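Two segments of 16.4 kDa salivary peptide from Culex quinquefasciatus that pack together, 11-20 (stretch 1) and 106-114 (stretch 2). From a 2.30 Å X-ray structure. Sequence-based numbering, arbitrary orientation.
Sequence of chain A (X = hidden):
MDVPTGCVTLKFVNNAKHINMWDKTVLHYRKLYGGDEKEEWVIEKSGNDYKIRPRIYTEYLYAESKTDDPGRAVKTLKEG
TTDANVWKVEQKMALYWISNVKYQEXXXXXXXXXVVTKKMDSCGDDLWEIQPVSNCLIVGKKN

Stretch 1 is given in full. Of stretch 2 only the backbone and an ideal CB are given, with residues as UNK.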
# COMPACT_ATOMS: atom_id res chain seq x y z
N LYS A 11 7.97 -2.35 -2.90
CA LYS A 11 9.24 -2.14 -2.19
C LYS A 11 9.57 -0.65 -2.08
O LYS A 11 9.65 0.01 -3.07
CB LYS A 11 10.32 -2.99 -2.87
CG LYS A 11 11.65 -3.10 -2.16
CD LYS A 11 12.79 -3.06 -3.14
CE LYS A 11 14.08 -3.64 -2.61
NZ LYS A 11 14.54 -4.78 -3.43
N PHE A 12 9.70 -0.17 -0.85
CA PHE A 12 10.10 1.22 -0.59
C PHE A 12 11.60 1.31 -0.87
O PHE A 12 12.39 0.61 -0.25
CB PHE A 12 9.72 1.61 0.83
CG PHE A 12 9.58 3.08 1.09
CD1 PHE A 12 8.68 3.84 0.37
CD2 PHE A 12 10.32 3.69 2.07
CE1 PHE A 12 8.55 5.19 0.61
CE2 PHE A 12 10.20 5.04 2.31
CZ PHE A 12 9.31 5.79 1.58
N VAL A 13 11.96 2.16 -1.82
CA VAL A 13 13.35 2.34 -2.31
C VAL A 13 14.31 2.73 -1.19
O VAL A 13 15.33 2.08 -1.05
CB VAL A 13 13.38 3.38 -3.44
CG1 VAL A 13 14.78 3.84 -3.75
CG2 VAL A 13 12.72 2.86 -4.69
N ASN A 14 13.97 3.74 -0.41
CA ASN A 14 14.95 4.27 0.54
C ASN A 14 15.29 3.28 1.64
O ASN A 14 16.38 3.37 2.20
CB ASN A 14 14.44 5.57 1.17
CG ASN A 14 14.16 6.67 0.15
OD1 ASN A 14 14.63 6.63 -0.99
ND2 ASN A 14 13.38 7.66 0.56
N ASN A 15 14.39 2.33 1.93
CA ASN A 15 14.51 1.36 3.02
C ASN A 15 14.79 -0.06 2.57
O ASN A 15 15.16 -0.89 3.41
CB ASN A 15 13.21 1.28 3.83
CG ASN A 15 12.81 2.59 4.42
OD1 ASN A 15 13.59 3.55 4.41
ND2 ASN A 15 11.62 2.64 4.99
N ALA A 16 14.53 -0.39 1.30
CA ALA A 16 14.54 -1.76 0.81
C ALA A 16 13.52 -2.64 1.52
O ALA A 16 13.72 -3.85 1.66
CB ALA A 16 15.94 -2.36 0.90
N LYS A 17 12.41 -2.05 1.97
CA LYS A 17 11.39 -2.77 2.72
C LYS A 17 10.15 -2.99 1.86
O LYS A 17 9.65 -2.04 1.24
CB LYS A 17 11.00 -2.01 3.99
CG LYS A 17 12.09 -1.97 5.05
CD LYS A 17 12.41 -3.36 5.62
CE LYS A 17 13.28 -3.25 6.87
NZ LYS A 17 13.27 -4.51 7.66
N HIS A 18 9.65 -4.21 1.88
CA HIS A 18 8.37 -4.52 1.22
C HIS A 18 7.27 -4.36 2.25
O HIS A 18 7.54 -4.40 3.41
CB HIS A 18 8.34 -5.95 0.72
CG HIS A 18 9.29 -6.26 -0.37
ND1 HIS A 18 8.87 -6.53 -1.63
CD2 HIS A 18 10.62 -6.39 -0.39
CE1 HIS A 18 9.90 -6.79 -2.37
NE2 HIS A 18 10.96 -6.70 -1.65
N ILE A 19 6.06 -4.11 1.80
CA ILE A 19 4.90 -4.10 2.69
C ILE A 19 4.55 -5.54 3.04
O ILE A 19 4.10 -6.30 2.17
CB ILE A 19 3.70 -3.40 2.03
CG1 ILE A 19 4.00 -1.95 1.68
CG2 ILE A 19 2.49 -3.45 2.94
CD1 ILE A 19 2.86 -1.30 0.90
N ASN A 20 4.73 -5.91 4.30
CA ASN A 20 4.29 -7.21 4.79
C ASN A 20 3.06 -7.04 5.67
O ASN A 20 2.73 -5.94 6.12
CB ASN A 20 5.41 -7.91 5.58
CG ASN A 20 6.62 -8.25 4.72
OD1 ASN A 20 6.66 -7.92 3.54
ND2 ASN A 20 7.61 -8.88 5.32
N UNK A 106 1.42 10.88 1.34
CA UNK A 106 2.24 9.89 0.62
C UNK A 106 2.32 8.57 1.38
O UNK A 106 2.47 8.59 2.57
CB UNK A 106 3.65 10.44 0.39
N UNK A 107 2.20 7.47 0.66
CA UNK A 107 2.46 6.19 1.31
C UNK A 107 3.98 6.05 1.44
O UNK A 107 4.71 6.36 0.51
CB UNK A 107 1.85 5.03 0.53
N UNK A 108 4.40 5.54 2.58
CA UNK A 108 5.82 5.47 2.92
C UNK A 108 6.03 4.35 3.95
O UNK A 108 5.09 3.97 4.60
CB UNK A 108 6.32 6.81 3.46
N UNK A 109 7.23 3.80 3.98
CA UNK A 109 7.63 2.88 5.08
C UNK A 109 8.61 3.69 5.93
O UNK A 109 9.58 4.16 5.41
CB UNK A 109 8.26 1.58 4.57
N UNK A 110 8.34 3.84 7.22
CA UNK A 110 9.13 4.69 8.09
C UNK A 110 10.45 4.02 8.48
O UNK A 110 10.68 2.83 8.23
CB UNK A 110 8.33 5.05 9.34
N UNK A 111 11.32 4.81 9.11
CA UNK A 111 12.58 4.29 9.60
C UNK A 111 12.42 3.16 10.60
O UNK A 111 13.25 2.25 10.64
CB UNK A 111 13.39 5.42 10.24
N UNK A 112 11.35 3.18 11.39
CA UNK A 112 11.03 2.12 12.33
C UNK A 112 10.10 1.04 11.73
O UNK A 112 9.46 0.30 12.50
CB UNK A 112 10.38 2.73 13.57
N UNK A 113 9.98 0.96 10.40
CA UNK A 113 9.23 -0.05 9.66
C UNK A 113 7.71 0.13 9.70
O UNK A 113 6.99 -0.77 9.26
CB UNK A 113 9.58 -1.43 10.21
N UNK A 114 7.21 1.25 10.22
CA UNK A 114 5.78 1.53 10.15
C UNK A 114 5.35 1.83 8.72
O UNK A 114 6.09 2.46 7.95
CB UNK A 114 5.42 2.70 11.06

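Position 106 lies in a strand, and its ideal CB has nothing of stretch 1 within 5.5 Å. Many side chains would fit. The residue is Cys106, bonded covalently to a group elsewhere in the structure.

Position 107 is also extended. Its CA-to-CB bond points sideways, and the ideal CB has nothing of stretch 1 within 5.5 Å. A longer side chain could still reach the apolar end of Ile19, so Leu, Ile or Met would suit. The residue is Leu107. Its CD2 comes 4.1 Å from Ile19 CD1, an apolar contact.

Position 108 points away overall, yet its ideal CB is 3.7 Å from Phe12 CZ. The tip of the ring favors an apolar neighbor, and a beta-branched residue would suit the extended backbone. The residue is Val108. Its CG2 comes 3.2 Å from Phe12 CZ, closer than a comfortable carbon-carbon contact; its chi1 of 117° lies between wells.

Position 109 has the most to meet. Its CB points sideways, 3.9 Å from Phe12 CD2, 3.6 Å from Asn15 ND2 and 4.6 Å from Lys17 CB. The surroundings are largely apolar, with Ile19 further along, so Ile, Leu, Val or Met would be reasonable. The residue is Ile109, which has the largest covered area in the contact. Its CD1 reaches 3.8 Å from Lys17 CB and 4.2 Å from Ile19 CG1. Asn15 ND2 gives a weak hydrogen bond to Ile109 O at 2.6 Å, bent to 126°. The backbone N of Ile109 lies over one face of the Phe12 ring.

Position 110 points away and begins a type I turn. A small polar residue would suit it. The residue is Ser110, whose OG accepts a hydrogen bond from the backbone N of 114 at 3.1 Å.

Position 111 points away, with room for a CB. Its angles of -59/-32 suit many residues. It is Gly111.

Position 112 also points away, and polar residues are plausible in the turn. Ser112 OG hydrogen-bonds with Ser110 OG at 3.1 Å.

Position 113 has a positive phi of 75°, which favors Gly, Asn or Asp. Its CB is 5.3 Å from Lys17 CE, so the lysine's charge favors an acid. The residue is Asp113, whose OD1 forms a long salt bridge with Lys17 NZ at 3.9 Å.

Position 114 is out of reach and leaves the choice open. His114 ND1 hydrogen-bonds with Ser112 OG at 2.7 Å.

Stretch 2, residues 106-114: CLVISGSDH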
# COMPACT_ATOMS: atom_id res chain seq x y z
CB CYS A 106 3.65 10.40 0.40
SG CYS A 106 3.69 12.12 -0.16
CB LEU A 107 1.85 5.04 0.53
CG LEU A 107 2.02 3.72 1.25
CD1 LEU A 107 1.08 3.64 2.43
CD2 LEU A 107 1.80 2.58 0.29
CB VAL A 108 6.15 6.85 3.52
CG1 VAL A 108 6.58 6.82 4.96
CG2 VAL A 108 7.00 7.72 2.63
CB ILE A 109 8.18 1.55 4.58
CG1 ILE A 109 7.13 0.77 3.81
CG2 ILE A 109 8.73 0.75 5.74
CD1 ILE A 109 7.56 -0.60 3.43
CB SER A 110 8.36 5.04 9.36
OG SER A 110 8.58 4.06 10.35
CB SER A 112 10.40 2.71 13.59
OG SER A 112 9.21 3.42 13.27
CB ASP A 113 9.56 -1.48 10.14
CG ASP A 113 11.05 -1.77 10.11
OD1 ASP A 113 11.76 -1.26 9.22
OD2 ASP A 113 11.51 -2.53 10.98
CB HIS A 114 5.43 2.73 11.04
CG HIS A 114 5.50 2.44 12.51
ND1 HIS A 114 6.67 2.48 13.22
CD2 HIS A 114 4.52 2.12 13.39
CE1 HIS A 114 6.43 2.18 14.48
NE2 HIS A 114 5.13 1.95 14.61
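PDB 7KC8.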